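PDB 4LRZ: PTS-dependent dihydroxyacetone kinase operon regulatory protein from Escherichia coli, which activates transcription of the dhaKLM operon from a sigma-70 promoter and represses its own expression, this chain being its N-terminal sensor region. Local coordinates for residues A17-R22 with C108-I113; A52-G57 with C83-N88; L288-E293 with T297-L302. All blocks are in the same frame, centred on the assembly; numbering follows the deposited sequence.

How the contacts relate
The three contacts mark out the elongated sensor region, two at its GAF end and one in its PAS domain. Contacts 1 and 2 have centres 23 Å apart and touch directly, C108 SG packing on I84 CG1 at 3.9 Å. In sequence, contact 2 is nested inside the loop closed by contact 1. Contact 3 follows in series, its centre 61 Å from that of contact 1 and 47 Å from that of contact 2; the nearest atoms of contacts 2 and 3 are about 28 Å apart. The long helix 174-211 lies between the two domains in the chain. A bound ADP comes within about 14 Å of the R22 side chain in contact 1.

Contact 1. Residues A17-R22 with C108-I113; sequences ATSWER and CAEGII
The guanidinium group of R22 meets the carboxylate of E110 at its edge, with E110 CD lying in the guanidinium plane, while one face of the group is covered near its rim by S19 CA, 3.5 Å above the plane. The two flat groups are turned 32° against each other, and the arginine still grips the glutamate side-on with two nitrogens, one to each oxygen. R22 NE donates to E110 OE1 at 2.8 Å along a nearly straight bond (164°) that lies in the guanidinium plane. The second bond of this salt bridge, from R22 NH2 to the syn lone pair of E110 OE2, is also 2.8 Å long but more bent. A bend at chi3 of the arginine (-66°) turns its NE edge to the carboxylate, and the two side chains cross at about a right angle.

S19 adds a third bond: its OG donates to E110 OE2 at 2.6 Å, reaching that oxygen from above the carboxylate plane. E110 OE2 therefore has two donors, and three bonds together limit rotation of the buried carboxylate, whose negative charge is probably balanced by R22. The same S19 OG is hydrogen-bonded to T115 OG1, tying the serine to the loop that follows helix 110-113. E110 spans the gap in an extended chain, with CG anti to the backbone N.

The bridge joins helix 14-26, near the N-terminus, to the short helix 110-113 of the GAF domain, for which A109 is the N-cap. Helix 117-124 packs beside it, I123 touching both R22 and E110 and S119 touching E110.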
loop_
_atom_site.group_PDB
_atom_site.type_symbol
_atom_site.label_atom_id
_atom_site.label_comp_id
_atom_site.label_asym_id
_atom_site.label_seq_id
_atom_site.Cartn_x
_atom_site.Cartn_y
_atom_site.Cartn_z
ATOM N N ALA F 17 -34.680 2.931 -9.557
ATOM C CA ALA F 17 -36.077 3.153 -9.251
ATOM C C ALA F 17 -36.241 3.797 -7.877
ATOM O O ALA F 17 -37.019 4.723 -7.720
ATOM C CB ALA F 17 -36.855 1.809 -9.319
ATOM N N THR F 18 -35.494 3.298 -6.900
ATOM C CA THR F 18 -35.497 3.828 -5.545
ATOM C C THR F 18 -34.994 5.266 -5.532
ATOM O O THR F 18 -35.582 6.130 -4.868
ATOM C CB THR F 18 -34.606 2.961 -4.650
ATOM O OG1 THR F 18 -35.150 1.635 -4.636
ATOM C CG2 THR F 18 -34.550 3.495 -3.233
ATOM N N SER F 19 -33.920 5.505 -6.295
ATOM C CA SER F 19 -33.368 6.835 -6.480
ATOM C C SER F 19 -34.381 7.797 -7.107
ATOM O O SER F 19 -34.514 8.947 -6.677
ATOM C CB SER F 19 -32.098 6.782 -7.322
ATOM O OG SER F 19 -31.683 8.097 -7.678
ATOM N N TRP F 20 -35.088 7.318 -8.126
ATOM C CA TRP F 20 -36.183 8.065 -8.724
ATOM C C TRP F 20 -37.259 8.447 -7.717
ATOM O O TRP F 20 -37.724 9.570 -7.749
ATOM C CB TRP F 20 -36.800 7.281 -9.843
ATOM C CG TRP F 20 -36.008 7.258 -11.114
ATOM C CD1 TRP F 20 -34.718 7.699 -11.315
ATOM C CD2 TRP F 20 -36.432 6.685 -12.360
ATOM N NE1 TRP F 20 -34.343 7.474 -12.613
ATOM C CE2 TRP F 20 -35.365 6.852 -13.280
ATOM C CE3 TRP F 20 -37.627 6.074 -12.800
ATOM C CZ2 TRP F 20 -35.452 6.429 -14.626
ATOM C CZ3 TRP F 20 -37.707 5.635 -14.136
ATOM C CH2 TRP F 20 -36.621 5.811 -15.031
ATOM N N GLU F 21 -37.637 7.534 -6.818
ATOM C CA GLU F 21 -38.618 7.874 -5.759
ATOM C C GLU F 21 -38.136 9.000 -4.841
ATOM O O GLU F 21 -38.949 9.777 -4.392
ATOM C CB GLU F 21 -39.041 6.675 -4.872
ATOM C CG GLU F 21 -39.740 5.478 -5.575
ATOM C CD GLU F 21 -40.055 4.276 -4.607
ATOM O OE1 GLU F 21 -39.408 4.169 -3.512
ATOM O OE2 GLU F 21 -40.953 3.439 -4.946
ATOM N N ARG F 22 -36.836 9.079 -4.541
ATOM C CA ARG F 22 -36.320 10.184 -3.702
ATOM C C ARG F 22 -36.361 11.500 -4.473
ATOM O O ARG F 22 -36.755 12.545 -3.943
ATOM C CB ARG F 22 -34.906 9.903 -3.203
ATOM C CG ARG F 22 -34.775 8.637 -2.337
ATOM C CD ARG F 22 -33.357 8.544 -1.698
ATOM N NE ARG F 22 -32.275 8.342 -2.673
ATOM C CZ ARG F 22 -31.857 7.142 -3.090
ATOM N NH1 ARG F 22 -32.426 6.023 -2.626
ATOM N NH2 ARG F 22 -30.867 7.056 -3.978
ATOM N N CYS F 108 -22.671 17.628 -7.288
ATOM C CA CYS F 108 -23.410 16.729 -8.158
ATOM C C CYS F 108 -24.274 15.789 -7.338
ATOM O O CYS F 108 -24.680 14.703 -7.836
ATOM C CB CYS F 108 -22.424 15.858 -8.970
ATOM S SG CYS F 108 -21.261 16.792 -9.951
ATOM N N ALA F 109 -24.574 16.204 -6.103
ATOM C CA ALA F 109 -25.537 15.492 -5.251
ATOM C C ALA F 109 -26.799 15.098 -6.008
ATOM O O ALA F 109 -27.169 15.706 -7.013
ATOM C CB ALA F 109 -25.863 16.283 -3.946
ATOM N N GLU F 110 -27.380 13.995 -5.556
ATOM C CA GLU F 110 -28.579 13.460 -6.122
ATOM C C GLU F 110 -29.697 14.477 -5.982
ATOM O O GLU F 110 -30.566 14.545 -6.849
ATOM C CB GLU F 110 -28.978 12.225 -5.328
ATOM C CG GLU F 110 -30.154 11.493 -5.906
ATOM C CD GLU F 110 -30.432 10.196 -5.153
ATOM O OE1 GLU F 110 -30.757 10.272 -3.954
ATOM O OE2 GLU F 110 -30.299 9.092 -5.749
ATOM N N GLY F 111 -29.690 15.218 -4.870
ATOM C CA GLY F 111 -30.705 16.239 -4.599
ATOM C C GLY F 111 -30.543 17.440 -5.531
ATOM O O GLY F 111 -31.388 18.334 -5.538
ATOM N N ILE F 112 -29.466 17.469 -6.332
ATOM C CA ILE F 112 -29.285 18.620 -7.249
ATOM C C ILE F 112 -29.415 18.194 -8.715
ATOM O O ILE F 112 -30.070 18.857 -9.525
ATOM C CB ILE F 112 -27.933 19.338 -7.030
ATOM C CG1 ILE F 112 -27.739 19.671 -5.550
ATOM C CG2 ILE F 112 -27.819 20.557 -7.933
ATOM C CD1 ILE F 112 -26.433 20.361 -5.219
ATOM N N ILE F 113 -28.807 17.079 -9.079
ATOM C CA ILE F 113 -28.804 16.731 -10.496
ATOM C C ILE F 113 -29.617 15.472 -10.777
ATOM O O ILE F 113 -29.663 15.013 -11.912
ATOM C CB ILE F 113 -27.339 16.645 -11.124
ATOM C CG1 ILE F 113 -26.532 15.452 -10.541
ATOM C CG2 ILE F 113 -26.607 18.019 -11.036
ATOM C CD1 ILE F 113 -25.270 15.156 -11.278
#

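Contact 2. Residues A52-G57 with C83-N88; sequences AMLTLG and CILSRN
Helix segment 52-57 and strand 84-88 run nearly parallel, 8° apart in direction with their axes 9.6 Å apart at closest, and L54 and L85 form the nearest CA pair. The space between them is bridged by aliphatic groups. M53 reaches over with its terminal methyl: a chain bent at chi2 and chi3 brings CE to 3.5 Å from L85 CD1. L54 takes the more direct route, setting CD2 3.8 Å from L85 CB; its chi1 of -110° lies away from the staggered positions. L54 CD2 also lies 4.2 Å from S86 CB.

Two successive strand residues, L85 and S86, thus turn toward the helix, as a classic beta bulge allows: both lie opposite I77 of strand 74-79. The hydroxyl of S86 is hydrogen-bonded to Q58 OE1, one residue beyond the segment on the same helix, and adds a polar link to the apolar contact.

Within this chain, strand 84-89 is an outermost strand of the five-stranded antiparallel GAF sheet, next to 74-79. Helix 40-49 closes in through I46 on L85 and Y47 on L54, while L189 of the long helix 174-211 packs against M53.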
loop_
_atom_site.group_PDB
_atom_site.type_symbol
_atom_site.label_atom_id
_atom_site.label_comp_id
_atom_site.label_asym_id
_atom_site.label_seq_id
_atom_site.Cartn_x
_atom_site.Cartn_y
_atom_site.Cartn_z
ATOM N N ALA F 52 -4.295 15.093 -0.094
ATOM C CA ALA F 52 -3.708 13.777 -0.098
ATOM C C ALA F 52 -4.381 12.888 -1.149
ATOM O O ALA F 52 -3.703 12.350 -2.028
ATOM C CB ALA F 52 -3.724 13.158 1.302
ATOM N N MET F 53 -5.701 12.763 -1.099
ATOM C CA MET F 53 -6.408 11.958 -2.097
ATOM C C MET F 53 -6.287 12.590 -3.505
ATOM O O MET F 53 -6.227 11.890 -4.509
ATOM C CB MET F 53 -7.879 11.744 -1.686
ATOM C CG MET F 53 -8.824 11.156 -2.792
ATOM S SD MET F 53 -10.355 12.152 -3.146
ATOM C CE MET F 53 -9.608 13.770 -3.055
ATOM N N LEU F 54 -6.243 13.911 -3.577
ATOM C CA LEU F 54 -6.251 14.603 -4.868
ATOM C C LEU F 54 -5.024 14.359 -5.681
ATOM O O LEU F 54 -5.099 14.053 -6.873
ATOM C CB LEU F 54 -6.318 16.139 -4.698
ATOM C CG LEU F 54 -7.616 16.795 -5.104
ATOM C CD1 LEU F 54 -7.502 18.306 -5.016
ATOM C CD2 LEU F 54 -8.078 16.324 -6.490
ATOM N N THR F 55 -3.883 14.553 -5.050
ATOM C CA THR F 55 -2.654 14.496 -5.795
ATOM C C THR F 55 -2.476 13.075 -6.317
ATOM O O THR F 55 -2.033 12.895 -7.444
ATOM C CB THR F 55 -1.448 14.974 -4.992
ATOM O OG1 THR F 55 -1.096 13.974 -4.060
ATOM C CG2 THR F 55 -1.780 16.244 -4.252
ATOM N N LEU F 56 -2.896 12.090 -5.527
ATOM C CA LEU F 56 -2.800 10.682 -5.914
ATOM C C LEU F 56 -3.792 10.402 -7.037
ATOM O O LEU F 56 -3.462 9.808 -8.068
ATOM C CB LEU F 56 -3.091 9.799 -4.716
ATOM C CG LEU F 56 -2.113 9.790 -3.535
ATOM C CD1 LEU F 56 -2.630 8.790 -2.525
ATOM C CD2 LEU F 56 -0.700 9.337 -3.972
ATOM N N GLY F 57 -5.009 10.905 -6.862
ATOM C CA GLY F 57 -6.044 10.772 -7.869
ATOM C C GLY F 57 -5.718 11.394 -9.216
ATOM O O GLY F 57 -6.081 10.834 -10.247
ATOM N N CYS F 83 -18.588 16.983 -4.597
ATOM C CA CYS F 83 -18.053 18.200 -5.186
ATOM C C CYS F 83 -16.904 17.856 -6.130
ATOM O O CYS F 83 -15.948 17.145 -5.721
ATOM C CB CYS F 83 -17.551 19.127 -4.078
ATOM S SG CYS F 83 -17.024 20.769 -4.647
ATOM N N ILE F 84 -16.992 18.335 -7.387
ATOM C CA ILE F 84 -15.938 18.087 -8.382
ATOM C C ILE F 84 -14.656 18.808 -7.992
ATOM O O ILE F 84 -14.620 20.036 -7.896
ATOM C CB ILE F 84 -16.349 18.487 -9.791
ATOM C CG1 ILE F 84 -17.510 17.619 -10.256
ATOM C CG2 ILE F 84 -15.168 18.274 -10.740
ATOM C CD1 ILE F 84 -17.916 17.845 -11.648
ATOM N N LEU F 85 -13.605 18.033 -7.752
ATOM C CA LEU F 85 -12.299 18.573 -7.323
ATOM C C LEU F 85 -11.350 18.807 -8.528
ATOM O O LEU F 85 -10.600 19.783 -8.560
ATOM C CB LEU F 85 -11.638 17.623 -6.311
ATOM C CG LEU F 85 -12.366 17.441 -4.968
ATOM C CD1 LEU F 85 -11.742 16.303 -4.193
ATOM C CD2 LEU F 85 -12.326 18.725 -4.129
ATOM N N SER F 86 -11.398 17.890 -9.501
ATOM C CA SER F 86 -10.550 17.964 -10.700
ATOM C C SER F 86 -11.189 17.244 -11.880
ATOM O O SER F 86 -11.931 16.264 -11.705
ATOM C CB SER F 86 -9.217 17.301 -10.398
ATOM O OG SER F 86 -8.173 17.849 -11.200
ATOM N N ARG F 87 -10.895 17.732 -13.082
ATOM C CA ARG F 87 -11.375 17.137 -14.319
ATOM C C ARG F 87 -10.232 16.994 -15.334
ATOM O O ARG F 87 -9.374 17.859 -15.419
ATOM C CB ARG F 87 -12.452 18.048 -14.931
ATOM C CG ARG F 87 -13.622 18.335 -14.001
ATOM C CD ARG F 87 -13.952 19.821 -13.931
ATOM N NE ARG F 87 -14.196 20.353 -15.246
ATOM C CZ ARG F 87 -13.340 21.116 -15.915
ATOM N NH1 ARG F 87 -12.165 21.482 -15.368
ATOM N NH2 ARG F 87 -13.679 21.528 -17.121
ATOM N N ASN F 88 -10.231 15.943 -16.132
ATOM C CA ASN F 88 -9.286 15.885 -17.242
ATOM C C ASN F 88 -9.865 14.979 -18.291
ATOM O O ASN F 88 -10.986 14.487 -18.096
ATOM C CB ASN F 88 -7.865 15.459 -16.804
ATOM C CG ASN F 88 -7.806 14.032 -16.385
ATOM O OD1 ASN F 88 -6.956 13.261 -16.836
ATOM N ND2 ASN F 88 -8.716 13.651 -15.536
#

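Contact 3. Residues L288-E293 with T297-L302; sequences LKPIIE and TSFILL
L288 and F299 form the tight part of the beta hairpin made by strands 281-293 and 296-304, the last two strands of the PAS fold. The segments are antiparallel (156° between directions), with K289-I300 and I291-S298 as hydrogen-bonded pairs. Each is joined by two backbone bonds, among them K289 N to I300 O at 2.7 Å.

On one sheet face, L288 CD2 comes obliquely to the F299 ring, 3.8 Å from F299 CD1. L288 CG stands anti to the backbone N (chi1 -179°), which leaves L288 CD1 beside L301 CB at 4.4 Å. P290 follows along the strand, its CB 4.2 Å from F299 CE1. The ring also meets W219 of strand 215-219, while L258 of helix 256-264 packs on both L288 and L301. Replacing L288 with an alanine would probably open a gap between the F299 ring and L258, leaving that side of the ring with less support.

Further toward the turn this face is looser. I292 is exposed and lies alongside T297, where I292 CG1 meets the T297 CG2 methyl at 4.2 Å. K289, I291 and S298 on the other face meet the second subunit, whose A207 touches K289 and I291. K289 NZ forms a salt bridge with E210 of the second subunit, and E293 is bound by R200 and N203 of the same neighbour, giving both charged ends partners across the interface.

Within the hairpin, I291 and I300 cover each other on this face, I291 CD1 lying 4.0 Å from I300 CG1. Beside them, S298 N donates to I291 O at 2.8 Å, in the carbonyl plane.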
loop_
_atom_site.group_PDB
_atom_site.type_symbol
_atom_site.label_atom_id
_atom_site.label_comp_id
_atom_site.label_asym_id
_atom_site.label_seq_id
_atom_site.Cartn_x
_atom_site.Cartn_y
_atom_site.Cartn_z
ATOM N N LEU F 288 22.767 -10.629 26.147
ATOM C CA LEU F 288 22.577 -10.870 24.727
ATOM C C LEU F 288 21.197 -11.395 24.488
ATOM O O LEU F 288 20.838 -12.436 24.999
ATOM C CB LEU F 288 23.596 -11.855 24.146
ATOM C CG LEU F 288 23.358 -12.041 22.637
ATOM C CD1 LEU F 288 24.124 -11.000 21.844
ATOM C CD2 LEU F 288 23.740 -13.433 22.172
ATOM N N LYS F 289 20.443 -10.671 23.679
ATOM C CA LYS F 289 19.056 -11.000 23.384
ATOM C C LYS F 289 18.931 -11.411 21.929
ATOM O O LYS F 289 19.021 -10.577 21.048
ATOM C CB LYS F 289 18.157 -9.799 23.687
ATOM C CG LYS F 289 16.712 -9.947 23.278
ATOM C CD LYS F 289 15.917 -10.847 24.218
ATOM C CE LYS F 289 14.457 -10.481 24.196
ATOM N NZ LYS F 289 13.621 -11.619 24.645
ATOM N N PRO F 290 18.774 -12.711 21.668
ATOM C CA PRO F 290 18.450 -13.171 20.299
ATOM C C PRO F 290 17.074 -12.714 19.886
ATOM O O PRO F 290 16.182 -12.630 20.735
ATOM C CB PRO F 290 18.438 -14.709 20.431
ATOM C CG PRO F 290 19.209 -15.008 21.712
ATOM C CD PRO F 290 18.943 -13.832 22.618
ATOM N N ILE F 291 16.893 -12.418 18.603
ATOM C CA ILE F 291 15.556 -12.169 18.050
ATOM C C ILE F 291 15.376 -13.114 16.885
ATOM O O ILE F 291 16.108 -13.029 15.890
ATOM C CB ILE F 291 15.378 -10.721 17.520
ATOM C CG1 ILE F 291 15.594 -9.680 18.614
ATOM C CG2 ILE F 291 13.983 -10.533 16.877
ATOM C CD1 ILE F 291 15.855 -8.253 18.035
ATOM N N ILE F 292 14.393 -13.992 16.986
ATOM C CA ILE F 292 14.282 -15.116 16.064
ATOM C C ILE F 292 13.126 -14.846 15.129
ATOM O O ILE F 292 11.995 -14.673 15.579
ATOM C CB ILE F 292 14.112 -16.455 16.842
ATOM C CG1 ILE F 292 15.305 -16.649 17.796
ATOM C CG2 ILE F 292 13.939 -17.664 15.854
ATOM C CD1 ILE F 292 14.981 -17.420 19.084
ATOM N N GLU F 293 13.410 -14.759 13.835
ATOM C CA GLU F 293 12.395 -14.349 12.858
ATOM C C GLU F 293 12.445 -15.297 11.671
ATOM O O GLU F 293 13.440 -16.002 11.487
ATOM C CB GLU F 293 12.639 -12.896 12.386
ATOM C CG GLU F 293 12.271 -11.792 13.403
ATOM C CD GLU F 293 12.684 -10.360 12.937
ATOM O OE1 GLU F 293 13.885 -10.027 13.085
ATOM O OE2 GLU F 293 11.813 -9.586 12.446
ATOM N N THR F 297 18.244 -14.931 12.510
ATOM C CA THR F 297 18.313 -14.443 13.871
ATOM C C THR F 297 19.017 -13.104 13.872
ATOM O O THR F 297 20.010 -12.935 13.191
ATOM C CB THR F 297 19.034 -15.455 14.808
ATOM O OG1 THR F 297 18.487 -16.759 14.579
ATOM C CG2 THR F 297 18.859 -15.076 16.286
ATOM N N SER F 298 18.447 -12.155 14.605
ATOM C CA SER F 298 19.023 -10.856 14.870
ATOM C C SER F 298 19.385 -10.836 16.353
ATOM O O SER F 298 18.891 -11.686 17.134
ATOM C CB SER F 298 17.991 -9.759 14.594
ATOM O OG SER F 298 17.801 -9.579 13.211
ATOM N N PHE F 299 20.207 -9.853 16.747
ATOM C CA PHE F 299 20.691 -9.760 18.112
ATOM C C PHE F 299 20.596 -8.382 18.710
ATOM O O PHE F 299 20.704 -7.387 18.014
ATOM C CB PHE F 299 22.126 -10.268 18.200
ATOM C CG PHE F 299 22.258 -11.733 17.886
ATOM C CD1 PHE F 299 22.023 -12.696 18.875
ATOM C CD2 PHE F 299 22.582 -12.158 16.588
ATOM C CE1 PHE F 299 22.137 -14.059 18.590
ATOM C CE2 PHE F 299 22.696 -13.539 16.285
ATOM C CZ PHE F 299 22.469 -14.486 17.290
ATOM N N ILE F 300 20.335 -8.338 20.008
ATOM C CA ILE F 300 20.550 -7.125 20.765
ATOM C C ILE F 300 21.562 -7.399 21.855
ATOM O O ILE F 300 21.472 -8.416 22.539
ATOM C CB ILE F 300 19.294 -6.590 21.420
ATOM C CG1 ILE F 300 18.289 -6.175 20.357
ATOM C CG2 ILE F 300 19.668 -5.370 22.320
ATOM C CD1 ILE F 300 16.992 -5.665 20.951
ATOM N N LEU F 301 22.522 -6.496 21.993
ATOM C CA LEU F 301 23.517 -6.581 23.043
ATOM C C LEU F 301 23.427 -5.354 23.895
ATOM O O LEU F 301 23.545 -4.231 23.392
ATOM C CB LEU F 301 24.916 -6.737 22.454
ATOM C CG LEU F 301 26.109 -6.682 23.399
ATOM C CD1 LEU F 301 26.173 -7.941 24.261
ATOM C CD2 LEU F 301 27.374 -6.525 22.611
ATOM N N LEU F 302 23.196 -5.574 25.179
ATOM C CA LEU F 302 23.153 -4.500 26.151
ATOM C C LEU F 302 24.376 -4.462 27.046
ATOM O O LEU F 302 24.846 -5.488 27.545
ATOM C CB LEU F 302 21.895 -4.572 27.005
ATOM C CG LEU F 302 20.625 -4.454 26.187
ATOM C CD1 LEU F 302 20.005 -5.805 26.021
ATOM C CD2 LEU F 302 19.687 -3.595 26.916
#